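Local coordinates for uncharacterized protein (Bacillus thuringiensis serovar kurstaki, PDB 4XHN) that probably binds ATP with magnesium and may be an actin-like, filament-forming ATPase, at residues 21-26 / 399-404; 234-239 / 368-373; 267-272 / 298-303. The protein carries 2 engineered substitutions. All coordinates share one frame; numbering follows the deposited sequence.

Interaction 1. Residues 21-26 / 399-404. With ANP (phosphoaminophosphonic acid-adenylate ester), chain C.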
# COMPACT_ATOMS: atom_id res chain seq x y z
N LYS A 21 -4.04 -1.48 4.22
CA LYS A 21 -2.65 -1.82 4.49
C LYS A 21 -1.82 -0.61 4.89
O LYS A 21 -2.19 0.53 4.61
CB LYS A 21 -2.01 -2.48 3.25
CG LYS A 21 -2.75 -3.70 2.73
CD LYS A 21 -1.93 -4.46 1.68
CE LYS A 21 -2.09 -3.87 0.29
NZ LYS A 21 -3.46 -4.06 -0.26
N ALA A 22 -0.72 -0.87 5.58
CA ALA A 22 0.33 0.12 5.75
C ALA A 22 1.45 -0.23 4.77
O ALA A 22 2.12 -1.24 4.93
CB ALA A 22 0.84 0.14 7.18
N LYS A 23 1.63 0.60 3.75
CA LYS A 23 2.64 0.32 2.74
C LYS A 23 3.93 1.09 3.01
O LYS A 23 3.90 2.25 3.43
CB LYS A 23 2.10 0.64 1.34
CG LYS A 23 1.19 -0.45 0.79
CD LYS A 23 0.68 -0.13 -0.60
CE LYS A 23 -0.51 0.81 -0.55
NZ LYS A 23 -1.23 0.86 -1.86
N ILE A 24 5.05 0.43 2.78
CA ILE A 24 6.37 1.03 2.96
C ILE A 24 7.26 0.73 1.77
O ILE A 24 7.30 -0.40 1.27
CB ILE A 24 7.05 0.52 4.27
CG1 ILE A 24 8.54 0.86 4.29
CG2 ILE A 24 6.88 -0.98 4.40
CD1 ILE A 24 8.85 2.34 4.31
N SER A 25 7.95 1.75 1.29
CA SER A 25 9.04 1.57 0.34
C SER A 25 10.29 2.18 0.94
O SER A 25 10.30 3.36 1.30
CB SER A 25 8.71 2.22 -1.01
OG SER A 25 7.62 1.56 -1.63
N PHE A 26 11.35 1.39 1.06
CA PHE A 26 12.58 1.86 1.68
C PHE A 26 13.80 1.43 0.88
O PHE A 26 13.72 0.56 0.02
CB PHE A 26 12.69 1.34 3.12
CG PHE A 26 12.91 -0.14 3.21
CD1 PHE A 26 14.17 -0.66 3.47
CD2 PHE A 26 11.86 -1.03 3.03
CE1 PHE A 26 14.38 -2.02 3.55
CE2 PHE A 26 12.06 -2.40 3.12
CZ PHE A 26 13.32 -2.89 3.38
N SER A 399 3.12 -0.45 -9.74
CA SER A 399 2.01 0.49 -9.64
C SER A 399 1.34 0.49 -8.27
O SER A 399 0.85 1.52 -7.82
CB SER A 399 0.96 0.18 -10.72
OG SER A 399 -0.24 0.89 -10.47
N ALA A 400 1.34 -0.66 -7.60
CA ALA A 400 0.70 -0.78 -6.29
C ALA A 400 1.39 0.09 -5.24
O ALA A 400 0.73 0.67 -4.38
CB ALA A 400 0.69 -2.24 -5.83
N TYR A 401 2.72 0.17 -5.32
CA TYR A 401 3.49 0.94 -4.35
C TYR A 401 3.90 2.30 -4.89
O TYR A 401 4.87 2.89 -4.40
CB TYR A 401 4.72 0.15 -3.92
CG TYR A 401 4.41 -1.02 -3.03
CD1 TYR A 401 4.20 -0.84 -1.67
CD2 TYR A 401 4.31 -2.31 -3.55
CE1 TYR A 401 3.90 -1.91 -0.85
CE2 TYR A 401 4.01 -3.38 -2.74
CZ TYR A 401 3.81 -3.18 -1.39
OH TYR A 401 3.51 -4.24 -0.57
N PHE A 402 3.17 2.80 -5.87
CA PHE A 402 3.51 4.05 -6.53
C PHE A 402 3.68 5.20 -5.54
O PHE A 402 4.65 5.96 -5.61
CB PHE A 402 2.44 4.42 -7.56
CG PHE A 402 2.73 5.70 -8.29
CD1 PHE A 402 3.52 5.71 -9.43
CD2 PHE A 402 2.20 6.91 -7.85
CE1 PHE A 402 3.78 6.88 -10.11
CE2 PHE A 402 2.46 8.09 -8.52
CZ PHE A 402 3.25 8.07 -9.65
N THR A 403 2.73 5.32 -4.62
CA THR A 403 2.71 6.44 -3.69
C THR A 403 3.83 6.35 -2.65
O THR A 403 4.51 7.34 -2.37
CB THR A 403 1.35 6.55 -2.98
OG1 THR A 403 0.32 6.68 -3.96
CG2 THR A 403 1.32 7.75 -2.06
N SER A 404 4.02 5.16 -2.08
CA SER A 404 5.09 4.97 -1.10
C SER A 404 6.45 5.12 -1.77
O SER A 404 7.39 5.67 -1.19
CB SER A 404 4.98 3.60 -0.42
OG SER A 404 5.39 2.56 -1.29
PG ANP C . -6.25 1.60 -0.25
O1G ANP C . -7.71 1.71 -0.52
O2G ANP C . -5.44 2.33 -1.39
O3G ANP C . -5.92 2.29 1.14
PB ANP C . -4.31 -0.32 -0.86
O1B ANP C . -3.41 -1.03 0.19
O2B ANP C . -3.67 0.97 -1.26
N3B ANP C . -5.81 -0.04 -0.17
PA ANP C . -3.44 -1.34 -3.28
O1A ANP C . -2.09 -1.69 -2.78
O2A ANP C . -3.49 -0.03 -4.08
O3A ANP C . -4.51 -1.23 -2.11
O5' ANP C . -3.97 -2.56 -4.14
C5' ANP C . -5.21 -2.43 -4.87
C4' ANP C . -5.67 -3.79 -5.35
O4' ANP C . -4.80 -4.27 -6.39
C3' ANP C . -5.72 -4.88 -4.28
O3' ANP C . -6.89 -5.67 -4.45
C2' ANP C . -4.46 -5.70 -4.58
O2' ANP C . -4.55 -7.04 -4.13
C1' ANP C . -4.45 -5.61 -6.10
N9 ANP C . -3.16 -5.92 -6.72
C8 ANP C . -1.92 -5.52 -6.32
N7 ANP C . -0.94 -5.96 -7.08
C5 ANP C . -1.60 -6.71 -8.04
C6 ANP C . -1.13 -7.46 -9.15
N6 ANP C . 0.16 -7.57 -9.48
N1 ANP C . -2.05 -8.08 -9.91
C2 ANP C . -3.34 -7.97 -9.59
N3 ANP C . -3.90 -7.31 -8.58
C4 ANP C . -2.96 -6.69 -7.84
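Strand 21-26 passes the start of the helix that opens at Phe402, and the two backbones come nearest between CA of Ser25 and CA of Ser404, 5.4 Å apart. The strand is the second arm of a hairpin with strand 13-17, whose turn probably corresponds to the first phosphate loop of actin-like ATPases; the helix belongs to the far end of the chain. Lys23 carries the contact. A bend at chi3 (-82°) turns its amine off the line of the chain toward the nucleotide, where NZ donates to ANP O1A at 2.8 Å and to ANP O2B, so one ammonium ties the alpha to the beta phosphate. The same NZ reaches Ala400 O at 3.2 Å, lying 22° out of that carbonyl's plane. Its methylene stem passes the Tyr401 ring obliquely, CG being 3.5 Å from Tyr401 CE1 and CD 3.7 Å from Tyr401 CD1. Tyr401, the N-cap residue of the helix, flanks the lysine. Asp16 is a long, weak ion partner, and a magnesium ion is about 3 Å from the lysine side chain at the nearest atoms. Lys21 adds a weak bond from NZ to ANP O1B, 3.1 Å. Farther along, a pair of buried hydroxyls joins strand to helix: Ser25 OG, also bonded to Ser35 OG, is 2.5 Å from Ser404 OG, unusually short and doubtful at this resolution.

Interaction 2. Residues 234-239 / 368-373. With ANP (phosphoaminophosphonic acid-adenylate ester), chain C.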
# COMPACT_ATOMS: atom_id res chain seq x y z
N ILE A 234 -3.91 12.75 -10.18
CA ILE A 234 -3.35 11.47 -9.76
C ILE A 234 -4.43 10.58 -9.20
O ILE A 234 -5.04 10.91 -8.18
CB ILE A 234 -2.28 11.61 -8.68
CG1 ILE A 234 -1.29 12.71 -9.02
CG2 ILE A 234 -1.54 10.29 -8.50
CD1 ILE A 234 -0.27 12.87 -7.93
N ASN A 235 -4.66 9.45 -9.85
CA ASN A 235 -5.67 8.52 -9.39
C ASN A 235 -5.04 7.25 -8.85
O ASN A 235 -4.62 6.37 -9.60
CB ASN A 235 -6.65 8.21 -10.52
CG ASN A 235 -7.21 9.46 -11.16
OD1 ASN A 235 -8.14 10.08 -10.64
ND2 ASN A 235 -6.65 9.84 -12.31
N ASP A 236 -4.96 7.17 -7.52
CA ASP A 236 -4.44 6.00 -6.84
C ASP A 236 -5.58 5.01 -6.64
O ASP A 236 -6.49 5.25 -5.86
CB ASP A 236 -3.82 6.39 -5.49
CG ASP A 236 -2.85 5.36 -4.97
OD1 ASP A 236 -2.89 4.20 -5.43
OD2 ASP A 236 -2.03 5.70 -4.08
N LEU A 237 -5.52 3.89 -7.36
CA LEU A 237 -6.61 2.92 -7.33
C LEU A 237 -6.32 1.81 -6.32
O LEU A 237 -5.50 0.93 -6.57
CB LEU A 237 -6.84 2.33 -8.73
CG LEU A 237 -7.01 3.33 -9.89
CD1 LEU A 237 -7.64 2.65 -11.09
CD2 LEU A 237 -7.82 4.56 -9.48
N GLY A 238 -7.01 1.86 -5.18
CA GLY A 238 -6.72 0.97 -4.07
C GLY A 238 -7.74 -0.11 -3.81
O GLY A 238 -8.68 -0.31 -4.59
N ALA A 239 -7.57 -0.80 -2.69
CA ALA A 239 -8.39 -1.97 -2.35
C ALA A 239 -9.80 -1.60 -1.91
O ALA A 239 -10.78 -2.15 -2.42
CB ALA A 239 -7.70 -2.78 -1.26
N ILE A 368 -2.83 10.69 -14.49
CA ILE A 368 -2.00 9.57 -14.08
C ILE A 368 -2.80 8.57 -13.25
O ILE A 368 -3.41 8.93 -12.24
CB ILE A 368 -0.78 10.05 -13.27
CG1 ILE A 368 -0.02 11.12 -14.05
CG2 ILE A 368 0.13 8.88 -12.94
CD1 ILE A 368 1.09 11.77 -13.27
N VAL A 369 -2.79 7.31 -13.68
CA VAL A 369 -3.51 6.26 -12.97
C VAL A 369 -2.54 5.26 -12.36
O VAL A 369 -1.76 4.62 -13.07
CB VAL A 369 -4.49 5.52 -13.90
CG1 VAL A 369 -5.32 4.52 -13.11
CG2 VAL A 369 -5.39 6.51 -14.62
N VAL A 370 -2.58 5.13 -11.04
CA VAL A 370 -1.66 4.26 -10.32
C VAL A 370 -2.41 3.38 -9.31
O VAL A 370 -3.64 3.39 -9.26
CB VAL A 370 -0.58 5.07 -9.59
CG1 VAL A 370 0.21 5.91 -10.58
CG2 VAL A 370 -1.21 5.97 -8.53
N GLY A 371 -1.66 2.63 -8.51
CA GLY A 371 -2.26 1.76 -7.51
C GLY A 371 -2.44 0.34 -8.02
O GLY A 371 -2.35 0.09 -9.22
N GLY A 372 -2.70 -0.58 -7.10
CA GLY A 372 -2.86 -1.98 -7.46
C GLY A 372 -4.04 -2.24 -8.38
O GLY A 372 -4.08 -3.25 -9.07
N GLY A 373 -5.00 -1.32 -8.39
CA GLY A 373 -6.16 -1.43 -9.26
C GLY A 373 -5.79 -1.41 -10.73
O GLY A 373 -6.49 -1.99 -11.56
PG ANP C . -6.25 1.60 -0.25
O1G ANP C . -7.71 1.71 -0.52
O2G ANP C . -5.44 2.33 -1.39
O3G ANP C . -5.92 2.29 1.14
PB ANP C . -4.31 -0.32 -0.86
O1B ANP C . -3.41 -1.03 0.19
O2B ANP C . -3.67 0.97 -1.26
N3B ANP C . -5.81 -0.04 -0.17
PA ANP C . -3.44 -1.34 -3.28
O1A ANP C . -2.09 -1.69 -2.78
O2A ANP C . -3.49 -0.03 -4.08
O3A ANP C . -4.51 -1.23 -2.11
O5' ANP C . -3.97 -2.56 -4.14
C5' ANP C . -5.21 -2.43 -4.87
C4' ANP C . -5.67 -3.79 -5.35
O4' ANP C . -4.80 -4.27 -6.39
C3' ANP C . -5.72 -4.88 -4.28
O3' ANP C . -6.89 -5.67 -4.45
C2' ANP C . -4.46 -5.70 -4.58
O2' ANP C . -4.55 -7.04 -4.13
C1' ANP C . -4.45 -5.61 -6.10
N9 ANP C . -3.16 -5.92 -6.72
C8 ANP C . -1.92 -5.52 -6.32
N7 ANP C . -0.94 -5.96 -7.08
C5 ANP C . -1.60 -6.71 -8.04
C6 ANP C . -1.13 -7.46 -9.15
N6 ANP C . 0.16 -7.57 -9.48
N1 ANP C . -2.05 -8.08 -9.91
C2 ANP C . -3.34 -7.97 -9.59
N3 ANP C . -3.90 -7.31 -8.58
C4 ANP C . -2.96 -6.69 -7.84
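The carboxamide of Asn235 and the carboxylate of Asp236 stand on different faces of the sheet, the first reaching strand 368-370, the second the glycine that follows it. On the face shared with Val369, Asn235 ND2 gives a weak bond to Ile368 O at 3.4 Å while OD1 is bound by Asn244. On the face holding Ile234, Ile368 and Val370, the Asp236 carboxylate sits with OD1 3.3 Å from Gly371 CA, and its OD2 takes a bond from Thr403 OG1. The strands run parallel, 17° apart, in register Asn235 to Val369. Ile368 O receives Asn235 N almost head-on, whereas Val370 O is met by Leu237 N from above its carbonyl plane, 36° out. Val370 N completes the ladder on Asn235 O at 2.8 Å. Two loops leave these strand ends, which probably correspond to the second phosphate loop and the glycine-rich adenosine loop of actin-like ATPases, and both reach the nucleotide. Leu237 O ties them together by accepting from Gly373 N at 2.9 Å. Gly372 N points instead to ANP O2A, 3.2 Å away and nearly straight at 164°, and Ala239 N makes a weak bond to ANP O3A. Gly238 CA passes 3.3 Å from ANP O2G, an approach that a bare CA allows. Leu237, with CG beside its own backbone N, places CD1 3.6 Å from Val369 CG1; helix 337-362 packs on this leucine through Tyr347 and Gln351. A magnesium ion lies about 4 Å from the Asp236 side chain at the nearest atoms.

Interaction 3. Residues 267-272 / 298-303. With ANP (phosphoaminophosphonic acid-adenylate ester), chain C.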
# COMPACT_ATOMS: atom_id res chain seq x y z
N TYR A 267 -15.37 -5.83 -6.00
CA TYR A 267 -15.33 -6.59 -7.24
C TYR A 267 -14.71 -7.96 -7.01
O TYR A 267 -15.13 -8.95 -7.60
CB TYR A 267 -14.55 -5.83 -8.31
CG TYR A 267 -15.16 -4.49 -8.66
CD1 TYR A 267 -15.96 -4.35 -9.78
CD2 TYR A 267 -14.93 -3.38 -7.87
CE1 TYR A 267 -16.52 -3.13 -10.11
CE2 TYR A 267 -15.49 -2.15 -8.18
CZ TYR A 267 -16.28 -2.03 -9.30
OH TYR A 267 -16.84 -0.82 -9.62
N ILE A 268 -13.71 -8.01 -6.14
CA ILE A 268 -13.08 -9.26 -5.76
C ILE A 268 -14.08 -10.15 -5.02
O ILE A 268 -14.19 -11.34 -5.32
CB ILE A 268 -11.84 -9.02 -4.88
CG1 ILE A 268 -10.74 -8.34 -5.69
CG2 ILE A 268 -11.33 -10.33 -4.29
CD1 ILE A 268 -9.53 -7.92 -4.88
N ASP A 269 -14.81 -9.56 -4.08
CA ASP A 269 -15.83 -10.28 -3.33
C ASP A 269 -16.87 -10.89 -4.26
O ASP A 269 -17.32 -12.02 -4.05
CB ASP A 269 -16.51 -9.36 -2.31
CG ASP A 269 -15.56 -8.89 -1.23
OD1 ASP A 269 -14.46 -9.47 -1.10
OD2 ASP A 269 -15.92 -7.94 -0.49
N GLU A 270 -17.25 -10.13 -5.28
CA GLU A 270 -18.18 -10.61 -6.30
C GLU A 270 -17.63 -11.86 -6.99
O GLU A 270 -18.30 -12.89 -7.06
CB GLU A 270 -18.44 -9.52 -7.34
CG GLU A 270 -19.34 -9.95 -8.48
CD GLU A 270 -20.76 -9.46 -8.31
OE1 GLU A 270 -20.96 -8.44 -7.62
OE2 GLU A 270 -21.68 -10.08 -8.88
N ILE A 271 -16.40 -11.75 -7.48
CA ILE A 271 -15.72 -12.84 -8.17
C ILE A 271 -15.65 -14.10 -7.31
O ILE A 271 -15.92 -15.20 -7.79
CB ILE A 271 -14.30 -12.42 -8.59
CG1 ILE A 271 -14.37 -11.33 -9.67
CG2 ILE A 271 -13.51 -13.62 -9.10
CD1 ILE A 271 -13.10 -10.54 -9.83
N LEU A 272 -15.29 -13.92 -6.05
CA LEU A 272 -15.20 -15.03 -5.11
C LEU A 272 -16.56 -15.68 -4.87
O LEU A 272 -16.66 -16.91 -4.76
CB LEU A 272 -14.60 -14.56 -3.78
CG LEU A 272 -13.12 -14.21 -3.85
CD1 LEU A 272 -12.68 -13.46 -2.60
CD2 LEU A 272 -12.29 -15.47 -4.03
N LYS A 298 -8.40 -17.69 1.53
CA LYS A 298 -8.57 -17.40 2.94
C LYS A 298 -8.84 -15.91 3.07
O LYS A 298 -9.78 -15.48 3.75
CB LYS A 298 -7.33 -17.82 3.77
CG LYS A 298 -6.20 -18.72 3.16
CD LYS A 298 -6.66 -19.92 2.32
CE LYS A 298 -7.38 -20.98 3.09
NZ LYS A 298 -7.95 -22.03 2.19
N THR A 299 -8.00 -15.12 2.41
CA THR A 299 -8.17 -13.68 2.33
C THR A 299 -8.23 -13.25 0.87
O THR A 299 -8.09 -14.07 -0.03
CB THR A 299 -7.03 -12.93 3.04
OG1 THR A 299 -5.81 -13.11 2.31
CG2 THR A 299 -6.85 -13.45 4.46
N ARG A 300 -8.44 -11.95 0.64
CA ARG A 300 -8.45 -11.41 -0.72
C ARG A 300 -7.05 -11.37 -1.30
O ARG A 300 -6.85 -11.58 -2.49
CB ARG A 300 -9.05 -10.01 -0.75
CG ARG A 300 -10.49 -9.92 -0.31
CD ARG A 300 -11.01 -8.52 -0.56
NE ARG A 300 -12.35 -8.33 -0.03
CZ ARG A 300 -12.60 -7.92 1.21
NH1 ARG A 300 -11.60 -7.68 2.04
NH2 ARG A 300 -13.85 -7.77 1.62
N GLU A 301 -6.07 -11.06 -0.44
CA GLU A 301 -4.69 -10.97 -0.87
C GLU A 301 -4.19 -12.34 -1.32
O GLU A 301 -3.35 -12.44 -2.20
CB GLU A 301 -3.81 -10.41 0.25
CG GLU A 301 -2.50 -9.81 -0.25
CD GLU A 301 -2.72 -8.69 -1.24
OE1 GLU A 301 -3.71 -7.94 -1.09
OE2 GLU A 301 -1.90 -8.55 -2.18
N ASP A 302 -4.74 -13.38 -0.70
CA ASP A 302 -4.42 -14.75 -1.08
C ASP A 302 -4.96 -15.03 -2.48
O ASP A 302 -4.29 -15.66 -3.30
CB ASP A 302 -5.00 -15.74 -0.08
CG ASP A 302 -4.32 -17.09 -0.13
OD1 ASP A 302 -3.08 -17.11 -0.29
OD2 ASP A 302 -5.01 -18.12 -0.01
N PHE A 303 -6.18 -14.56 -2.74
CA PHE A 303 -6.80 -14.71 -4.06
C PHE A 303 -6.00 -13.97 -5.11
O PHE A 303 -5.75 -14.49 -6.20
CB PHE A 303 -8.24 -14.19 -4.03
CG PHE A 303 -8.84 -13.98 -5.39
CD1 PHE A 303 -9.24 -15.06 -6.16
CD2 PHE A 303 -9.01 -12.71 -5.90
CE1 PHE A 303 -9.80 -14.87 -7.42
CE2 PHE A 303 -9.56 -12.51 -7.16
CZ PHE A 303 -9.96 -13.59 -7.91
PG ANP C . -6.25 1.60 -0.25
O1G ANP C . -7.71 1.71 -0.52
O2G ANP C . -5.44 2.33 -1.39
O3G ANP C . -5.92 2.29 1.14
PB ANP C . -4.31 -0.32 -0.86
O1B ANP C . -3.41 -1.03 0.19
O2B ANP C . -3.67 0.97 -1.26
N3B ANP C . -5.81 -0.04 -0.17
PA ANP C . -3.44 -1.34 -3.28
O1A ANP C . -2.09 -1.69 -2.78
O2A ANP C . -3.49 -0.03 -4.08
O3A ANP C . -4.51 -1.23 -2.11
O5' ANP C . -3.97 -2.56 -4.14
C5' ANP C . -5.21 -2.43 -4.87
C4' ANP C . -5.67 -3.79 -5.35
O4' ANP C . -4.80 -4.27 -6.39
C3' ANP C . -5.72 -4.88 -4.28
O3' ANP C . -6.89 -5.67 -4.45
C2' ANP C . -4.46 -5.70 -4.58
O2' ANP C . -4.55 -7.04 -4.13
C1' ANP C . -4.45 -5.61 -6.10
N9 ANP C . -3.16 -5.92 -6.72
C8 ANP C . -1.92 -5.52 -6.32
N7 ANP C . -0.94 -5.96 -7.08
C5 ANP C . -1.60 -6.71 -8.04
C6 ANP C . -1.13 -7.46 -9.15
N6 ANP C . 0.16 -7.57 -9.48
N1 ANP C . -2.05 -8.08 -9.91
C2 ANP C . -3.34 -7.97 -9.59
N3 ANP C . -3.90 -7.31 -8.58
C4 ANP C . -2.96 -6.69 -7.84
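Asp269 and Arg300 both carry CG beside the backbone N (chi1 -66° and -62°), and the arginine then runs extended to NE, long enough to span the gap between two helices. The result is a side-on, two-nitrogen salt bridge on the partly exposed border of a helix-helix contact beside the nucleotide cleft of what is probably an actin-like fold. Arg300 NE donates to Asp269 OD1 at 2.6 Å and NH2 to Asp269 OD2 at 3.0 Å, the latter on the syn lone pair. Carboxylate and guanidinium planes are 35° apart, which makes the fork twisted rather than coplanar. Behind it the contact is apolar. Phe303, with CG anti to its backbone N, sends its ring among three side chains of helix 264-279: Ile268 CG2 is 3.7 Å from Phe303 CD2, Ile271 CG2 3.7 Å from Phe303 CZ, and Leu272 CD2 3.7 Å from Phe303 CD1. Phe297 meets the same ring edge-to-face. Thr299 caps helix 300-316, its OG1 accepting from Asp302 N at 3.2 Å. Both segments also border the ribose: Glu301 OE1 takes a weak bond from ANP O2' at 3.3 Å, and Ile268 CD1 lies 3.5 Å from ANP O3'.

Overall arrangement
All three contacts border one ANP molecule, at its phosphates (interactions 1 and 2) and at its ribose (interactions 2 and 3). Interactions 1 and 2 are buried and joined directly: residues 402-404 meet Asp236 and Val370, and Ser399 OG probably bonds Gly371 O, so the helix start with its preceding turn, and the strand pair with its following loop, pack as one buried layer. Their polar chemistry differs, lysine ammonium groups in interaction 1 against backbone amides in interaction 2. Interaction 3, centred about 21 Å from the centre of interaction 1, is partly buried and combines an apolar cluster with a salt bridge on its partly exposed side. Lys21 and Glu301 link it to interaction 1 through a long, weak ion pair.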